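Local coordinates for mosquitocidal toxin (Lysinibacillus sphaericus, PDB 2VSE), which acts as a mosquitocidal toxin, probably ADP-ribosylating proteins of the insect host, with ricin-B-like lectin domains that are expected to bind glycans, at residues I561-T566 with Y689-N694; Q570-D575 with T585-Y590; T800-D805 with T819-L824. All coordinates share one frame; numbering follows the deposited sequence.

Contact 1. Residues I561-T566 with Y689-N694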
loop_
_atom_site.group_PDB
_atom_site.type_symbol
_atom_site.label_atom_id
_atom_site.label_comp_id
_atom_site.label_asym_id
_atom_site.label_seq_id
_atom_site.Cartn_x
_atom_site.Cartn_y
_atom_site.Cartn_z
ATOM N N ILE A 561 -8.287 0.650 -24.465
ATOM C CA ILE A 561 -8.397 1.782 -25.367
ATOM C C ILE A 561 -8.489 3.057 -24.542
ATOM O O ILE A 561 -9.279 3.147 -23.593
ATOM C CB ILE A 561 -9.591 1.643 -26.330
ATOM C CG1 ILE A 561 -9.485 0.328 -27.108
ATOM C CG2 ILE A 561 -9.659 2.843 -27.275
ATOM C CD1 ILE A 561 -10.689 0.013 -27.969
ATOM N N TYR A 562 -7.668 4.033 -24.916
ATOM C CA TYR A 562 -7.437 5.201 -24.098
ATOM C C TYR A 562 -7.482 6.464 -24.922
ATOM O O TYR A 562 -7.242 6.441 -26.129
ATOM C CB TYR A 562 -6.045 5.121 -23.471
ATOM C CG TYR A 562 -5.884 4.157 -22.314
ATOM C CD1 TYR A 562 -6.063 4.593 -21.005
ATOM C CD2 TYR A 562 -5.522 2.824 -22.523
ATOM C CE1 TYR A 562 -5.900 3.734 -19.935
ATOM C CE2 TYR A 562 -5.351 1.950 -21.448
ATOM C CZ TYR A 562 -5.542 2.420 -20.154
ATOM O OH TYR A 562 -5.397 1.594 -19.050
ATOM N N GLN A 563 -7.788 7.568 -24.251
ATOM C CA GLN A 563 -7.475 8.889 -24.760
ATOM C C GLN A 563 -6.488 9.509 -23.795
ATOM O O GLN A 563 -6.520 9.227 -22.586
ATOM C CB GLN A 563 -8.727 9.732 -24.841
ATOM C CG GLN A 563 -9.763 9.152 -25.749
ATOM C CD GLN A 563 -10.856 10.145 -26.056
ATOM O OE1 GLN A 563 -11.698 10.430 -25.210
ATOM N NE2 GLN A 563 -10.842 10.689 -27.263
ATOM N N PHE A 564 -5.607 10.343 -24.326
ATOM C CA PHE A 564 -4.654 11.095 -23.511
ATOM C C PHE A 564 -5.101 12.549 -23.436
ATOM O O PHE A 564 -5.033 13.271 -24.423
ATOM C CB PHE A 564 -3.251 11.000 -24.111
ATOM C CG PHE A 564 -2.782 9.600 -24.312
ATOM C CD1 PHE A 564 -1.930 9.000 -23.388
ATOM C CD2 PHE A 564 -3.195 8.864 -25.421
ATOM C CE1 PHE A 564 -1.492 7.696 -23.569
ATOM C CE2 PHE A 564 -2.771 7.555 -25.607
ATOM C CZ PHE A 564 -1.914 6.972 -24.685
ATOM N N MET A 565 -5.568 12.961 -22.268
ATOM C CA MET A 565 -6.029 14.333 -22.044
ATOM C C MET A 565 -4.890 15.136 -21.436
ATOM O O MET A 565 -4.231 14.636 -20.522
ATOM C CB MET A 565 -7.203 14.326 -21.066
ATOM C CG MET A 565 -8.414 13.524 -21.506
ATOM S SD MET A 565 -9.615 13.543 -20.170
ATOM C CE MET A 565 -8.989 12.209 -19.148
ATOM N N THR A 566 -4.649 16.358 -21.922
ATOM C CA THR A 566 -3.646 17.220 -21.285
ATOM C C THR A 566 -4.167 17.620 -19.909
ATOM O O THR A 566 -5.377 17.791 -19.717
ATOM C CB THR A 566 -3.296 18.493 -22.107
ATOM O OG1 THR A 566 -4.371 19.445 -22.049
ATOM C CG2 THR A 566 -2.975 18.155 -23.556
ATOM N N TYR A 689 -3.808 13.099 -18.272
ATOM C CA TYR A 689 -4.792 12.262 -17.608
ATOM C C TYR A 689 -5.295 11.234 -18.630
ATOM O O TYR A 689 -5.515 11.570 -19.813
ATOM C CB TYR A 689 -5.958 13.095 -17.071
ATOM C CG TYR A 689 -5.644 13.933 -15.850
ATOM C CD1 TYR A 689 -5.310 13.330 -14.644
ATOM C CD2 TYR A 689 -5.737 15.334 -15.879
ATOM C CE1 TYR A 689 -5.032 14.077 -13.516
ATOM C CE2 TYR A 689 -5.470 16.090 -14.745
ATOM C CZ TYR A 689 -5.115 15.441 -13.572
ATOM O OH TYR A 689 -4.845 16.138 -12.415
ATOM N N LEU A 690 -5.479 9.995 -18.174
ATOM C CA LEU A 690 -5.897 8.905 -19.050
ATOM C C LEU A 690 -7.393 8.655 -18.963
ATOM O O LEU A 690 -7.921 8.445 -17.887
ATOM C CB LEU A 690 -5.136 7.604 -18.713
ATOM C CG LEU A 690 -3.613 7.595 -18.893
ATOM C CD1 LEU A 690 -2.986 6.290 -18.409
ATOM C CD2 LEU A 690 -3.263 7.813 -20.336
ATOM N N ARG A 691 -8.078 8.701 -20.097
ATOM C CA ARG A 691 -9.451 8.214 -20.154
ATOM C C ARG A 691 -9.386 6.826 -20.716
ATOM O O ARG A 691 -9.032 6.609 -21.883
ATOM C CB ARG A 691 -10.376 9.090 -20.989
ATOM C CG ARG A 691 -11.782 8.512 -21.143
ATOM C CD ARG A 691 -12.871 9.604 -21.267
ATOM N NE ARG A 691 -12.477 10.665 -22.190
ATOM C CZ ARG A 691 -12.437 11.966 -21.906
ATOM N NH1 ARG A 691 -12.814 12.425 -20.731
ATOM N NH2 ARG A 691 -12.047 12.815 -22.835
ATOM N N HIS A 692 -9.705 5.886 -19.848
ATOM C CA HIS A 692 -9.796 4.512 -20.203
ATOM C C HIS A 692 -11.227 4.286 -20.691
ATOM O O HIS A 692 -12.139 4.070 -19.893
ATOM C CB HIS A 692 -9.466 3.663 -18.974
ATOM C CG HIS A 692 -9.362 2.200 -19.258
ATOM N ND1 HIS A 692 -9.399 1.250 -18.263
ATOM C CD2 HIS A 692 -9.236 1.520 -20.422
ATOM C CE1 HIS A 692 -9.292 0.048 -18.799
ATOM N NE2 HIS A 692 -9.198 0.185 -20.109
ATOM N N LEU A 693 -11.413 4.357 -22.008
ATOM C CA LEU A 693 -12.748 4.270 -22.626
ATOM C C LEU A 693 -13.329 2.895 -22.415
ATOM O O LEU A 693 -14.529 2.713 -22.236
ATOM C CB LEU A 693 -12.660 4.539 -24.129
ATOM C CG LEU A 693 -12.231 5.947 -24.514
ATOM C CD1 LEU A 693 -11.532 5.973 -25.848
ATOM C CD2 LEU A 693 -13.429 6.870 -24.511
ATOM N N ASN A 694 -12.425 1.937 -22.415
ATOM C CA ASN A 694 -12.713 0.524 -22.370
ATOM C C ASN A 694 -13.133 0.020 -20.975
ATOM O O ASN A 694 -13.436 -1.156 -20.804
ATOM C CB ASN A 694 -11.424 -0.198 -22.809
ATOM C CG ASN A 694 -11.696 -1.425 -23.619
ATOM O OD1 ASN A 694 -11.094 -2.476 -23.397
ATOM N ND2 ASN A 694 -12.625 -1.315 -24.565
#
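Tyr562 and His692 form an offset stack between strands 561-566 and 689-692: the ring centroids are 4.6 Å apart and the planes differ by only 12°. CD2 of His692 sits over one face of the phenol, near its rim. Each ring reaches across by a different torsion, Tyr562 with CG beside its backbone N and His692 with CG anti to its N. The Tyr562 hydroxyl is bonded to Gln558 O.

The tight part of the contact lies further along the ladder. Phe564 and Leu690 run side by side, CD1 of the ring 3.5 Å from Leu690 CD2. On the other face, Gln563 OE1 lies in the guanidinium plane of Arg691 and takes a nearly straight bond from NE (3.1 Å, 163°); the bond from NH2 is weak. Met565, bent at chi3, brings SD over a face of the same guanidinium, 3.4 Å from NH1. The guanidinium is thus met at its edge by an amide oxygen and over its face by sulfur, and Gln563 NE2 is held separately by Asn588 OD1.

The loose side is confined to partly exposed Ile561 and exposed Asn694. Leu693 N still reaches Ile561 O (2.9 Å), but with a bent angle of 135°, and Ile561 CG2 meets Leu693 CD1 at 3.9 Å. Leu693 itself is buried, and its CD1 packs on Gln563 CG at 3.6 Å.

Antiparallel pairing of the first and last strands of a lectin domain in this way is how the barrel of a ricin-B-like beta-trefoil closes.

Contact 2. Residues Q570-D575 with T585-Y590; sequences QDLIAD and TKTNNY
Ile573 and Asn588 meet at about a right angle: CG1 of the isoleucine presses on Asn588 CB at 3.6 Å. This contact depends on chi1 of Ile573 (47°), which sets CG1 between the backbone N and the carbonyl carbon and so under the loop that follows the second strand. Asn588 OD1 accepts from Tyr590 N (2.9 Å), an Asx turn with the donor well above the carbonyl plane, while ND2 lies over one face of the Tyr590 ring.

Strands 572-576 and 583-587 form one of the beta hairpins of a beta-trefoil, and the paired backbone bonds between Ile573 and Lys586 (3.0 Å for Ile573 N to Lys586 O) fix the register. Past the non-hydrogen-bonded pair Leu572-Thr587, Asn588 N bonds to Asp571 O.

Asp575 and Lys586 slant across each other on the same face as Ile573. Lys586 CD rests on Asp575 CG at 3.5 Å, but the chain bends at chi3 and chi4, and NZ remains 4.1 Å from Asp575 OD2, beyond a salt bridge. That carboxylate oxygen is instead bonded to NE2 of Gln594, the glutamine of a Gln-x-Trp sequence. On the opposite face, Leu572 CD2 touches Thr587 N at 3.5 Å.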
loop_
_atom_site.group_PDB
_atom_site.type_symbol
_atom_site.label_atom_id
_atom_site.label_comp_id
_atom_site.label_asym_id
_atom_site.label_seq_id
_atom_site.Cartn_x
_atom_site.Cartn_y
_atom_site.Cartn_z
ATOM N N GLN A 570 -8.255 19.521 -20.163
ATOM C CA GLN A 570 -8.713 18.135 -20.383
ATOM C C GLN A 570 -9.576 17.973 -21.629
ATOM O O GLN A 570 -9.747 16.861 -22.114
ATOM C CB GLN A 570 -9.445 17.578 -19.163
ATOM C CG GLN A 570 -8.537 17.262 -17.995
ATOM C CD GLN A 570 -9.288 16.670 -16.810
ATOM O OE1 GLN A 570 -9.221 17.184 -15.695
ATOM N NE2 GLN A 570 -10.003 15.583 -17.049
ATOM N N ASP A 571 -10.115 19.069 -22.146
ATOM C CA ASP A 571 -10.828 19.049 -23.421
ATOM C C ASP A 571 -9.876 18.774 -24.609
ATOM O O ASP A 571 -10.316 18.377 -25.684
ATOM C CB ASP A 571 -11.606 20.369 -23.617
ATOM C CG ASP A 571 -12.837 20.491 -22.692
ATOM O OD1 ASP A 571 -13.057 19.600 -21.841
ATOM O OD2 ASP A 571 -13.599 21.478 -22.807
ATOM N N LEU A 572 -8.574 18.973 -24.416
ATOM C CA LEU A 572 -7.609 18.702 -25.479
ATOM C C LEU A 572 -6.979 17.333 -25.296
ATOM O O LEU A 572 -6.491 16.993 -24.207
ATOM C CB LEU A 572 -6.534 19.787 -25.549
ATOM C CG LEU A 572 -7.010 21.212 -25.895
ATOM C CD1 LEU A 572 -5.845 22.179 -25.949
ATOM C CD2 LEU A 572 -7.797 21.273 -27.203
ATOM N N ILE A 573 -7.008 16.544 -26.366
ATOM C CA ILE A 573 -6.477 15.189 -26.350
ATOM C C ILE A 573 -5.452 15.004 -27.466
ATOM O O ILE A 573 -5.368 15.830 -28.375
ATOM C CB ILE A 573 -7.604 14.141 -26.491
ATOM C CG1 ILE A 573 -8.560 14.511 -27.632
ATOM C CG2 ILE A 573 -8.377 13.989 -25.185
ATOM C CD1 ILE A 573 -8.093 14.094 -28.992
ATOM N N ALA A 574 -4.667 13.926 -27.380
ATOM C CA ALA A 574 -3.678 13.582 -28.403
ATOM C C ALA A 574 -4.393 13.015 -29.619
ATOM O O ALA A 574 -5.069 11.982 -29.543
ATOM C CB ALA A 574 -2.671 12.577 -27.866
ATOM N N ASP A 575 -4.230 13.704 -30.743
ATOM C CA ASP A 575 -4.961 13.405 -31.964
ATOM C C ASP A 575 -3.946 13.128 -33.049
ATOM O O ASP A 575 -3.039 13.933 -33.280
ATOM C CB ASP A 575 -5.852 14.612 -32.329
ATOM C CG ASP A 575 -6.737 14.386 -33.578
ATOM O OD1 ASP A 575 -6.255 13.858 -34.598
ATOM O OD2 ASP A 575 -7.921 14.790 -33.556
ATOM N N THR A 585 -2.322 18.110 -29.971
ATOM C CA THR A 585 -3.435 18.313 -29.053
ATOM C C THR A 585 -4.577 18.978 -29.794
ATOM O O THR A 585 -4.415 20.052 -30.376
ATOM C CB THR A 585 -3.066 19.158 -27.828
ATOM O OG1 THR A 585 -2.478 20.394 -28.251
ATOM C CG2 THR A 585 -2.092 18.403 -26.945
ATOM N N LYS A 586 -5.731 18.324 -29.775
ATOM C CA LYS A 586 -6.907 18.815 -30.469
ATOM C C LYS A 586 -8.169 18.641 -29.643
ATOM O O LYS A 586 -8.276 17.742 -28.804
ATOM C CB LYS A 586 -7.059 18.132 -31.830
ATOM C CG LYS A 586 -6.160 18.733 -32.902
ATOM C CD LYS A 586 -6.048 17.827 -34.109
ATOM C CE LYS A 586 -6.662 18.442 -35.356
ATOM N NZ LYS A 586 -8.136 18.526 -35.282
ATOM N N THR A 587 -9.122 19.531 -29.874
ATOM C CA THR A 587 -10.414 19.458 -29.215
ATOM C C THR A 587 -10.990 18.043 -29.370
ATOM O O THR A 587 -10.958 17.467 -30.457
ATOM C CB THR A 587 -11.357 20.529 -29.765
ATOM O OG1 THR A 587 -10.736 21.813 -29.624
ATOM C CG2 THR A 587 -12.631 20.552 -28.989
ATOM N N ASN A 588 -11.479 17.466 -28.278
ATOM C CA ASN A 588 -11.924 16.081 -28.321
ATOM C C ASN A 588 -13.273 15.910 -28.994
ATOM O O ASN A 588 -14.201 16.684 -28.759
ATOM C CB ASN A 588 -11.936 15.440 -26.930
ATOM C CG ASN A 588 -12.358 13.960 -26.963
ATOM O OD1 ASN A 588 -12.054 13.225 -27.911
ATOM N ND2 ASN A 588 -13.046 13.526 -25.914
ATOM N N ASN A 589 -13.354 14.886 -29.835
ATOM C CA ASN A 589 -14.574 14.527 -30.532
ATOM C C ASN A 589 -14.974 13.085 -30.373
ATOM O O ASN A 589 -15.990 12.663 -30.927
ATOM C CB ASN A 589 -14.398 14.749 -32.017
ATOM C CG ASN A 589 -14.804 16.100 -32.428
ATOM O OD1 ASN A 589 -15.923 16.539 -32.145
ATOM N ND2 ASN A 589 -13.905 16.792 -33.109
ATOM N N TYR A 590 -14.150 12.319 -29.669
ATOM C CA TYR A 590 -14.350 10.883 -29.535
ATOM C C TYR A 590 -14.303 10.144 -30.886
ATOM O O TYR A 590 -14.933 9.098 -31.046
ATOM C CB TYR A 590 -15.651 10.573 -28.761
ATOM C CG TYR A 590 -15.621 11.000 -27.304
ATOM C CD1 TYR A 590 -15.086 10.167 -26.322
ATOM C CD2 TYR A 590 -16.114 12.249 -26.914
ATOM C CE1 TYR A 590 -15.044 10.548 -24.987
ATOM C CE2 TYR A 590 -16.089 12.640 -25.591
ATOM C CZ TYR A 590 -15.545 11.784 -24.626
ATOM O OH TYR A 590 -15.513 12.176 -23.314
#

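Contact 3. Residues T800-D805 with T819-L824; sequences TSYVLD and TYQNYL
Strands 802-805 and 819-821 run antiparallel but strongly twisted, with local axes 123° apart, and are joined by the reciprocal backbone bonds of Val803 and Tyr820 (Val803 N to Tyr820 O 2.8 Å, Tyr820 N to Val803 O 3.0 Å). Beside this pair the Gln821 CA-H points almost straight at Ser801 O (CA to O 3.5 Å).

Tyr802 and Gln821 lie alongside, with ring and amide planes 68° apart; ring atom CE1 is 3.6 Å from Gln821 CD. The bend at chi2 of Gln821 (89°) folds the amide back, so that OE1 also sits over the centre of the Tyr820 ring. Asp805 runs next to Tyr820, its OD2 3.6 Å from the tyrosine CB and its carboxylate steeply inclined to the ring. On that same side Val803 CG1 packs on Asn822 CB at 3.9 Å. Asn822 OD1 accepts from Leu824 N, an Asx turn.

Across the hairpin the side chains meet by van der Waals contact; the direct hydrogen bonds are the Val803-Tyr820 backbone pair, beyond which a water bridges Ser801 O and Asn822 N. Asp805 OD2 is bonded to Gln828 NE2 and Asn822 ND2 to Asp571 OD2, bonds that lead out of the hairpin, the latter into hairpin 572-587.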
loop_
_atom_site.group_PDB
_atom_site.type_symbol
_atom_site.label_atom_id
_atom_site.label_comp_id
_atom_site.label_asym_id
_atom_site.label_seq_id
_atom_site.Cartn_x
_atom_site.Cartn_y
_atom_site.Cartn_z
ATOM N N THR A 800 -20.129 18.094 -29.723
ATOM C CA THR A 800 -19.316 17.943 -28.527
ATOM C C THR A 800 -18.768 19.268 -28.007
ATOM O O THR A 800 -17.961 19.279 -27.081
ATOM C CB THR A 800 -18.115 17.040 -28.794
ATOM O OG1 THR A 800 -17.379 17.566 -29.905
ATOM C CG2 THR A 800 -18.580 15.614 -29.098
ATOM N N SER A 801 -19.192 20.369 -28.612
ATOM C CA SER A 801 -18.775 21.705 -28.191
ATOM C C SER A 801 -19.591 22.205 -27.011
ATOM O O SER A 801 -19.221 23.202 -26.378
ATOM C CB SER A 801 -18.903 22.728 -29.338
ATOM O OG SER A 801 -17.892 22.552 -30.338
ATOM N N TYR A 802 -20.702 21.532 -26.706
ATOM C CA TYR A 802 -21.670 22.097 -25.771
ATOM C C TYR A 802 -21.881 21.211 -24.584
ATOM O O TYR A 802 -21.902 19.971 -24.721
ATOM C CB TYR A 802 -22.985 22.410 -26.468
ATOM C CG TYR A 802 -22.743 23.377 -27.571
ATOM C CD1 TYR A 802 -22.448 24.716 -27.291
ATOM C CD2 TYR A 802 -22.743 22.958 -28.901
ATOM C CE1 TYR A 802 -22.174 25.605 -28.302
ATOM C CE2 TYR A 802 -22.475 23.836 -29.916
ATOM C CZ TYR A 802 -22.186 25.150 -29.606
ATOM O OH TYR A 802 -21.921 26.023 -30.620
ATOM N N VAL A 803 -22.011 21.855 -23.420
ATOM C CA VAL A 803 -22.183 21.160 -22.157
ATOM C C VAL A 803 -23.372 21.729 -21.347
ATOM O O VAL A 803 -23.750 22.902 -21.500
ATOM C CB VAL A 803 -20.880 21.194 -21.313
ATOM C CG1 VAL A 803 -19.661 20.843 -22.190
ATOM C CG2 VAL A 803 -20.686 22.568 -20.604
ATOM N N LEU A 804 -23.970 20.902 -20.494
ATOM C CA LEU A 804 -25.086 21.362 -19.684
ATOM C C LEU A 804 -24.624 22.518 -18.820
ATOM O O LEU A 804 -23.518 22.490 -18.280
ATOM C CB LEU A 804 -25.643 20.255 -18.802
ATOM C CG LEU A 804 -26.268 19.049 -19.504
ATOM C CD1 LEU A 804 -26.865 18.116 -18.450
ATOM C CD2 LEU A 804 -27.311 19.510 -20.526
ATOM N N ASP A 805 -25.489 23.525 -18.689
ATOM C CA ASP A 805 -25.121 24.798 -18.117
ATOM C C ASP A 805 -26.384 25.387 -17.482
ATOM O O ASP A 805 -27.443 25.500 -18.130
ATOM C CB ASP A 805 -24.540 25.682 -19.226
ATOM C CG ASP A 805 -24.329 27.138 -18.803
ATOM O OD1 ASP A 805 -25.307 27.745 -18.291
ATOM O OD2 ASP A 805 -23.202 27.687 -19.031
ATOM N N THR A 819 -27.463 24.483 -23.158
ATOM C CA THR A 819 -26.117 23.971 -23.431
ATOM C C THR A 819 -25.282 25.127 -23.915
ATOM O O THR A 819 -25.770 25.967 -24.641
ATOM C CB THR A 819 -26.066 22.858 -24.468
ATOM O OG1 THR A 819 -26.793 23.264 -25.635
ATOM C CG2 THR A 819 -26.645 21.555 -23.905
ATOM N N TYR A 820 -24.018 25.149 -23.520
ATOM C CA TYR A 820 -23.159 26.273 -23.772
ATOM C C TYR A 820 -21.752 25.755 -23.898
ATOM O O TYR A 820 -21.459 24.629 -23.472
ATOM C CB TYR A 820 -23.271 27.276 -22.601
ATOM C CG TYR A 820 -22.886 28.680 -22.996
ATOM C CD1 TYR A 820 -23.612 29.365 -23.943
ATOM C CD2 TYR A 820 -21.757 29.297 -22.466
ATOM C CE1 TYR A 820 -23.250 30.647 -24.338
ATOM C CE2 TYR A 820 -21.376 30.557 -22.866
ATOM C CZ TYR A 820 -22.138 31.233 -23.799
ATOM O OH TYR A 820 -21.789 32.504 -24.202
ATOM N N GLN A 821 -20.874 26.562 -24.482
ATOM C CA GLN A 821 -19.453 26.204 -24.538
ATOM C C GLN A 821 -18.893 25.979 -23.132
ATOM O O GLN A 821 -19.319 26.623 -22.154
ATOM C CB GLN A 821 -18.649 27.304 -25.225
ATOM C CG GLN A 821 -18.933 27.404 -26.717
ATOM C CD GLN A 821 -20.120 28.354 -27.082
ATOM O OE1 GLN A 821 -21.009 28.672 -26.254
ATOM N NE2 GLN A 821 -20.118 28.804 -28.349
ATOM N N ASN A 822 -17.922 25.084 -23.039
ATOM C CA ASN A 822 -17.340 24.757 -21.758
ATOM C C ASN A 822 -16.339 25.798 -21.261
ATOM O O ASN A 822 -15.288 25.999 -21.865
ATOM C CB ASN A 822 -16.674 23.381 -21.798
ATOM C CG ASN A 822 -16.113 22.976 -20.435
ATOM O OD1 ASN A 822 -16.608 23.442 -19.389
ATOM N ND2 ASN A 822 -15.062 22.144 -20.436
ATOM N N TYR A 823 -16.648 26.416 -20.128
ATOM C CA TYR A 823 -15.700 27.337 -19.480
ATOM C C TYR A 823 -15.157 26.773 -18.146
ATOM O O TYR A 823 -14.345 27.412 -17.494
ATOM C CB TYR A 823 -16.376 28.678 -19.164
ATOM C CG TYR A 823 -16.767 29.577 -20.332
ATOM C CD1 TYR A 823 -16.031 29.616 -21.528
ATOM C CD2 TYR A 823 -17.851 30.448 -20.205
ATOM C CE1 TYR A 823 -16.400 30.479 -22.583
ATOM C CE2 TYR A 823 -18.215 31.325 -21.228
ATOM C CZ TYR A 823 -17.497 31.334 -22.410
ATOM O OH TYR A 823 -17.891 32.213 -23.393
ATOM N N LEU A 824 -15.643 25.594 -17.740
ATOM C CA LEU A 824 -15.439 25.051 -16.393
ATOM C C LEU A 824 -15.971 25.981 -15.286
ATOM O O LEU A 824 -15.443 26.007 -14.167
ATOM C CB LEU A 824 -13.968 24.646 -16.132
ATOM C CG LEU A 824 -13.332 23.578 -17.035
ATOM C CD1 LEU A 824 -11.819 23.501 -16.835
ATOM C CD2 LEU A 824 -14.001 22.201 -16.896
HETATM O O HOH W 1 -16.949 23.390 -25.292
#

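In the fold
Strand 560-566 opens the loop that contact 1 closes after 122 intervening residues, when strand 688-692 returns to pair with it. Contact 2 is nested inside that loop: its short hairpin follows the first strand directly, and Thr566 N still bonds to Leu572 O at the junction. Contacts 1 and 2, with centres about 10 Å apart, therefore join barrel and hairpin of one trefoil. Contact 3 comes later in series, as a second short hairpin in the next lectin range, and crosses neither loop. It does not touch contact 1, but Thr800 OG1 meets Asn589 OD1 of contact 2, consistent with the two hairpins meeting at the interface of consecutive trefoil domains.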